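Local coordinates for protein probable oxidoreductase (Pseudomonas aeruginosa, PDB 4B7C) that is a probable NADP-dependent oxidoreductase of the medium-chain dehydrogenase/reductase family, whose substrate is not established, at residues L207-K212 with T233-R237. Residues are numbered along the deposited sequence; the frame is centred on the assembly and turned at random.
Sequences LAAGLK and TVLTR
Thr233 sets its methyl group between Leu207 and Leu211 where two helices of the Rossmann fold, 207-214 and 228-235, pack side by side on one face of the parallel sheet. Threonine suits this place because its two branches serve different needs. With chi1 at -57°, CG2 lies anti to the backbone N and reaches Leu207 CG at 3.9 Å and Leu211 CD1 at 4.0 Å, while OG1 turns back to the carbonyl of Glu229 in its own helix. The leucines suit their side because their branched ends can meet this methyl and the sheet together. Ala208, whose short side chain leaves room for the neighbouring helix, sits beside the same methyl. Val234 follows deeper in, its branched side chain lying between helix and sheet: CG2 comes within 4.4 Å of Leu211 CD1. Ile180 touches both Leu207 and Val234, and Ile219 both Leu211 and Val234, so the two helices share an apolar floor. Thr236 OG1 donates to Thr233 O at 2.6 Å, in the carbonyl plane; that oxygen also accepts from Thr236 N, a double grip that secures the turn. Arg237, whose backbone is hydrogen-bonded to Ile219 of strand 219-224, is long enough to reach the flank of helix 207-214. Its bend at chi2 (-55°) helps bring the guanidinium beside this backbone, with Leu211 CB over one face and Lys212 CA at the edge. NH2 approaches Ala208 O at an angle poor for a hydrogen bond, and lies 3.4 Å from Lys212 CB.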
ATOM      1  N   LEU B 207     -19.707   0.372  11.826  1.00 53.59           N
ATOM      2  CA  LEU B 207     -18.910  -0.476  10.919  1.00 48.73           C
ATOM      3  C   LEU B 207     -17.980  -1.423  11.671  1.00 48.86           C
ATOM      4  O   LEU B 207     -17.942  -2.619  11.387  1.00 46.03           O
ATOM      5  CB  LEU B 207     -18.101   0.380   9.937  1.00 49.94           C
ATOM      6  CG  LEU B 207     -17.245  -0.426   8.932  1.00 49.90           C
ATOM      7  CD1 LEU B 207     -17.938  -1.650   8.326  1.00 47.99           C
ATOM      8  CD2 LEU B 207     -16.749   0.498   7.830  1.00 47.59           C
ATOM      9  N   ALA B 208     -17.248  -0.884  12.644  1.00 50.35           N
ATOM     10  CA  ALA B 208     -16.342  -1.689  13.481  1.00 52.50           C
ATOM     11  C   ALA B 208     -17.055  -2.867  14.152  1.00 56.82           C
ATOM     12  O   ALA B 208     -16.562  -4.001  14.137  1.00 61.14           O
ATOM     13  CB  ALA B 208     -15.662  -0.821  14.528  1.00 53.22           C
ATOM     14  N   ALA B 209     -18.216  -2.587  14.739  1.00 59.17           N
ATOM     15  CA  ALA B 209     -19.052  -3.626  15.364  1.00 60.87           C
ATOM     16  C   ALA B 209     -19.495  -4.663  14.330  1.00 59.53           C
ATOM     17  O   ALA B 209     -19.449  -5.880  14.569  1.00 59.75           O
ATOM     18  CB  ALA B 209     -20.271  -3.000  16.034  1.00 63.52           C
ATOM     19  N   GLY B 210     -19.915  -4.169  13.173  1.00 57.53           N
ATOM     20  CA  GLY B 210     -20.309  -5.044  12.067  1.00 56.72           C
ATOM     21  C   GLY B 210     -19.165  -5.954  11.632  1.00 56.25           C
ATOM     22  O   GLY B 210     -19.349  -7.158  11.434  1.00 54.18           O
ATOM     23  N   LEU B 211     -17.975  -5.373  11.503  1.00 57.30           N
ATOM     24  CA  LEU B 211     -16.782  -6.128  11.097  1.00 59.06           C
ATOM     25  C   LEU B 211     -16.409  -7.185  12.127  1.00 61.97           C
ATOM     26  O   LEU B 211     -16.019  -8.301  11.764  1.00 65.83           O
ATOM     27  CB  LEU B 211     -15.590  -5.187  10.845  1.00 59.54           C
ATOM     28  CG  LEU B 211     -15.691  -4.296   9.610  1.00 58.37           C
ATOM     29  CD1 LEU B 211     -14.628  -3.218   9.629  1.00 57.04           C
ATOM     30  CD2 LEU B 211     -15.572  -5.157   8.362  1.00 56.76           C
ATOM     31  N   LYS B 212     -16.523  -6.819  13.407  1.00 65.24           N
ATOM     32  CA  LYS B 212     -16.286  -7.747  14.530  1.00 65.90           C
ATOM     33  C   LYS B 212     -17.180  -8.960  14.417  1.00 67.83           C
ATOM     34  O   LYS B 212     -16.730 -10.088  14.565  1.00 70.52           O
ATOM     35  CB  LYS B 212     -16.519  -7.049  15.880  1.00 69.57           C
ATOM     36  CG  LYS B 212     -16.404  -7.913  17.135  1.00 71.57           C
ATOM     37  CD  LYS B 212     -16.815  -7.108  18.397  1.00 69.48           C
ATOM     38  CE  LYS B 212     -18.298  -7.198  18.683  1.00 69.97           C
ATOM     39  NZ  LYS B 212     -18.760  -6.081  19.559  1.00 68.13           N
ATOM     40  N   THR B 233     -11.304   2.272   8.544  1.00 42.06           N
ATOM     41  CA  THR B 233     -11.848   1.350   9.543  1.00 39.17           C
ATOM     42  C   THR B 233     -11.529  -0.094   9.206  1.00 37.56           C
ATOM     43  O   THR B 233     -11.197  -0.895  10.081  1.00 38.71           O
ATOM     44  CB  THR B 233     -13.377   1.514   9.694  1.00 41.70           C
ATOM     45  OG1 THR B 233     -13.674   2.868  10.044  1.00 41.89           O
ATOM     46  CG2 THR B 233     -13.920   0.589  10.776  1.00 40.46           C
ATOM     47  N   VAL B 234     -11.624  -0.442   7.931  1.00 38.01           N
ATOM     48  CA  VAL B 234     -11.299  -1.796   7.494  1.00 37.35           C
ATOM     49  C   VAL B 234      -9.839  -2.151   7.798  1.00 35.45           C
ATOM     50  O   VAL B 234      -9.522  -3.282   8.173  1.00 38.43           O
ATOM     51  CB  VAL B 234     -11.606  -1.970   5.991  1.00 37.53           C
ATOM     52  CG1 VAL B 234     -11.078  -3.302   5.491  1.00 35.49           C
ATOM     53  CG2 VAL B 234     -13.108  -1.844   5.757  1.00 40.43           C
ATOM     54  N   LEU B 235      -8.960  -1.170   7.637  1.00 36.62           N
ATOM     55  CA  LEU B 235      -7.518  -1.343   7.926  1.00 37.81           C
ATOM     56  C   LEU B 235      -7.238  -1.816   9.352  1.00 40.48           C
ATOM     57  O   LEU B 235      -6.282  -2.548   9.582  1.00 40.24           O
ATOM     58  CB  LEU B 235      -6.756  -0.038   7.671  1.00 40.00           C
ATOM     59  CG  LEU B 235      -6.364   0.205   6.204  1.00 40.01           C
ATOM     60  CD1 LEU B 235      -6.027   1.653   5.927  1.00 37.45           C
ATOM     61  CD2 LEU B 235      -5.198  -0.702   5.834  1.00 40.02           C
ATOM     62  N   THR B 236      -8.090  -1.435  10.303  1.00 42.92           N
ATOM     63  CA  THR B 236      -7.922  -1.885  11.699  1.00 43.37           C
ATOM     64  C   THR B 236      -8.195  -3.380  11.881  1.00 45.16           C
ATOM     65  O   THR B 236      -7.834  -3.955  12.909  1.00 48.14           O
ATOM     66  CB  THR B 236      -8.821  -1.102  12.676  1.00 44.60           C
ATOM     67  OG1 THR B 236     -10.200  -1.431  12.453  1.00 47.94           O
ATOM     68  CG2 THR B 236      -8.616   0.389  12.488  1.00 41.20           C
ATOM     69  N   ARG B 237      -8.808  -4.015  10.883  1.00 45.14           N
ATOM     70  CA  ARG B 237      -9.247  -5.416  11.006  1.00 47.60           C
ATOM     71  C   ARG B 237      -8.622  -6.379  10.011  1.00 45.56           C
ATOM     72  O   ARG B 237      -9.005  -7.554   9.949  1.00 42.37           O
ATOM     73  CB  ARG B 237     -10.772  -5.482  10.904  1.00 54.63           C
ATOM     74  CG  ARG B 237     -11.442  -4.734  12.046  1.00 59.05           C
ATOM     75  CD  ARG B 237     -10.977  -5.216  13.450  1.00 65.53           C
ATOM     76  NE  ARG B 237     -12.035  -4.759  14.297  1.00 73.41           N
ATOM     77  CZ  ARG B 237     -13.172  -5.398  14.524  1.00 72.36           C
ATOM     78  NH1 ARG B 237     -13.398  -6.621  14.041  1.00 72.93           N
ATOM     79  NH2 ARG B 237     -14.068  -4.791  15.281  1.00 69.76           N
TER